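Local coordinates for protein bile salt hydrolase/transferase (Clostridium perfringens, PDB 2BJF) that deconjugates bile salts by hydrolysing the amide bond that links glycine or taurine to the bile acid, and also acts as an acyltransferase, at residues A[121-126]-A[161-166]. Sequence-based numbering, arbitrary orientation.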
loop_
_atom_site.group_PDB
_atom_site.type_symbol
_atom_site.label_atom_id
_atom_site.label_comp_id
_atom_site.label_asym_id
_atom_site.label_seq_id
_atom_site.Cartn_x
_atom_site.Cartn_y
_atom_site.Cartn_z
ATOM N N GLU A 121 -13.073 33.387 -18.420
ATOM C CA GLU A 121 -13.051 34.169 -19.653
ATOM C C GLU A 121 -11.761 34.984 -19.781
ATOM O O GLU A 121 -11.160 35.041 -20.856
ATOM C CB GLU A 121 -14.284 35.077 -19.733
ATOM C CG GLU A 121 -14.446 35.833 -21.054
ATOM C CD GLU A 121 -14.723 34.932 -22.254
ATOM O OE1 GLU A 121 -14.974 33.720 -22.080
ATOM O OE2 GLU A 121 -14.692 35.451 -23.387
ATOM N N ALA A 122 -11.340 35.594 -18.676
ATOM C CA ALA A 122 -10.134 36.422 -18.646
ATOM C C ALA A 122 -8.844 35.618 -18.814
ATOM O O ALA A 122 -7.834 36.148 -19.277
ATOM C CB ALA A 122 -10.087 37.234 -17.364
ATOM N N LEU A 123 -8.885 34.341 -18.437
ATOM C CA LEU A 123 -7.707 33.476 -18.508
ATOM C C LEU A 123 -7.451 32.886 -19.896
ATOM O O LEU A 123 -6.362 32.372 -20.162
ATOM C CB LEU A 123 -7.790 32.356 -17.464
ATOM C CG LEU A 123 -7.603 32.749 -15.997
ATOM C CD1 LEU A 123 -7.858 31.547 -15.114
ATOM C CD2 LEU A 123 -6.214 33.327 -15.732
ATOM N N LYS A 124 -8.448 32.973 -20.775
ATOM C CA LYS A 124 -8.335 32.437 -22.138
ATOM C C LYS A 124 -7.130 33.003 -22.889
ATOM O O LYS A 124 -6.453 32.276 -23.619
ATOM C CB LYS A 124 -9.623 32.681 -22.930
ATOM C CG LYS A 124 -10.781 31.783 -22.522
ATOM C CD LYS A 124 -11.998 32.015 -23.401
ATOM C CE LYS A 124 -13.103 31.022 -23.079
ATOM N NZ LYS A 124 -14.271 31.178 -23.990
ATOM N N ASN A 125 -6.861 34.291 -22.692
ATOM C CA ASN A 125 -5.730 34.958 -23.336
ATOM C C ASN A 125 -4.644 35.383 -22.339
ATOM O O ASN A 125 -3.848 36.282 -22.617
ATOM C CB ASN A 125 -6.222 36.157 -24.154
ATOM C CG ASN A 125 -5.181 36.667 -25.139
ATOM O OD1 ASN A 125 -4.500 35.886 -25.809
ATOM N ND2 ASN A 125 -5.054 37.984 -25.230
ATOM N N ALA A 126 -4.606 34.723 -21.184
ATOM C CA ALA A 126 -3.649 35.078 -20.139
ATOM C C ALA A 126 -2.336 34.303 -20.239
ATOM O O ALA A 126 -2.279 33.214 -20.818
ATOM C CB ALA A 126 -4.273 34.911 -18.757
ATOM N N GLU A 161 3.546 23.932 -22.459
ATOM C CA GLU A 161 2.617 23.885 -23.583
ATOM C C GLU A 161 1.709 25.115 -23.619
ATOM O O GLU A 161 1.675 25.835 -24.618
ATOM C CB GLU A 161 1.784 22.599 -23.521
ATOM C CG GLU A 161 0.901 22.349 -24.741
ATOM C CD GLU A 161 -0.053 21.174 -24.560
ATOM O OE1 GLU A 161 -0.149 20.633 -23.435
ATOM O OE2 GLU A 161 -0.713 20.793 -25.550
ATOM N N LYS A 162 0.982 25.351 -22.524
ATOM C CA LYS A 162 -0.029 26.413 -22.460
ATOM C C LYS A 162 -0.488 26.696 -21.027
ATOM O O LYS A 162 -0.094 25.998 -20.090
ATOM C CB LYS A 162 -1.244 26.047 -23.329
ATOM C CG LYS A 162 -1.842 24.670 -23.032
ATOM C CD LYS A 162 -2.949 24.296 -24.010
ATOM C CE LYS A 162 -4.289 24.903 -23.616
ATOM N NZ LYS A 162 -5.369 24.505 -24.562
ATOM N N LEU A 163 -1.319 27.726 -20.869
ATOM C CA LEU A 163 -1.981 27.994 -19.594
ATOM C C LEU A 163 -3.267 27.175 -19.502
ATOM O O LEU A 163 -4.272 27.500 -20.146
ATOM C CB LEU A 163 -2.273 29.492 -19.422
ATOM C CG LEU A 163 -2.973 29.932 -18.128
ATOM C CD1 LEU A 163 -2.097 29.693 -16.907
ATOM C CD2 LEU A 163 -3.382 31.392 -18.200
ATOM N N ASN A 164 -3.227 26.112 -18.703
ATOM C CA ASN A 164 -4.369 25.217 -18.542
ATOM C C ASN A 164 -5.342 25.688 -17.466
ATOM O O ASN A 164 -4.931 26.077 -16.370
ATOM C CB ASN A 164 -3.902 23.792 -18.228
ATOM C CG ASN A 164 -3.189 23.133 -19.397
ATOM O OD1 ASN A 164 -2.110 22.562 -19.234
ATOM N ND2 ASN A 164 -3.789 23.204 -20.581
ATOM N N VAL A 165 -6.632 25.651 -17.795
ATOM C CA VAL A 165 -7.696 25.973 -16.843
ATOM C C VAL A 165 -8.650 24.780 -16.784
ATOM O O VAL A 165 -9.427 24.548 -17.714
ATOM C CB VAL A 165 -8.463 27.274 -17.220
ATOM C CG1 VAL A 165 -9.565 27.566 -16.204
ATOM C CG2 VAL A 165 -7.513 28.460 -17.315
ATOM N N PHE A 166 -8.566 24.016 -15.697
ATOM C CA PHE A 166 -9.372 22.808 -15.527
ATOM C C PHE A 166 -10.623 23.080 -14.704
ATOM O O PHE A 166 -10.572 23.809 -13.712
ATOM C CB PHE A 166 -8.578 21.717 -14.802
ATOM C CG PHE A 166 -7.295 21.322 -15.478
ATOM C CD1 PHE A 166 -7.297 20.408 -16.528
ATOM C CD2 PHE A 166 -6.079 21.832 -15.034
ATOM C CE1 PHE A 166 -6.107 20.026 -17.144
ATOM C CE2 PHE A 166 -4.883 21.454 -15.641
ATOM C CZ PHE A 166 -4.898 20.551 -16.700
HETATM O O HOH W 1 -5.896 29.792 -21.086
#
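The type I beta turn Leu123 to Ala126, following on from helix 116-123, packs against strand 163-167, which pairs antiparallel with strand 153-158 in this N-terminal nucleophile (Ntn) hydrolase. Leu163 and Val165, two residues apart on the strand and therefore on the same face, both have their side chains directed at segment 121-126. Leu163, with CG anti to its backbone N (chi1 180°), brings the single methyl CD2 to Ala126, 3.7 Å from the CB of Ala126 and 3.4 Å from the O of Ala126. The same methyl faces the side chain of Leu123 more loosely, CD2 of Leu123 to CD2 of Leu163 being 4.2 Å. Two residues further along the strand, Val165 touches mainly through CG2, which lies 3.8 Å from CD1 of Leu123 and almost as near to its CB; the two side chains cross at about a right angle. The side chain-to-side chain contacts are apolar, though CD2 of Leu163 also rests against the carbonyl oxygens of Ala126 and Leu123, and the polar link is made by one water. It donates to O of Leu123 at 2.8 Å and to O of Leu163 at 3.0 Å, joining two backbone carbonyls that could not bond to each other directly. O of Leu123 also accepts the turn-closing bond from N of Ala126 (3.1 Å), so this carbonyl is gripped twice. The contact lies away from the bile acid and taurine sites. Leu123 is buried between the strand and helix 105-112, where it touches Phe105 and Trp108, while Val156 of strand 153-158 meets both Leu123 and Leu163, extending the apolar layer between helices and sheet.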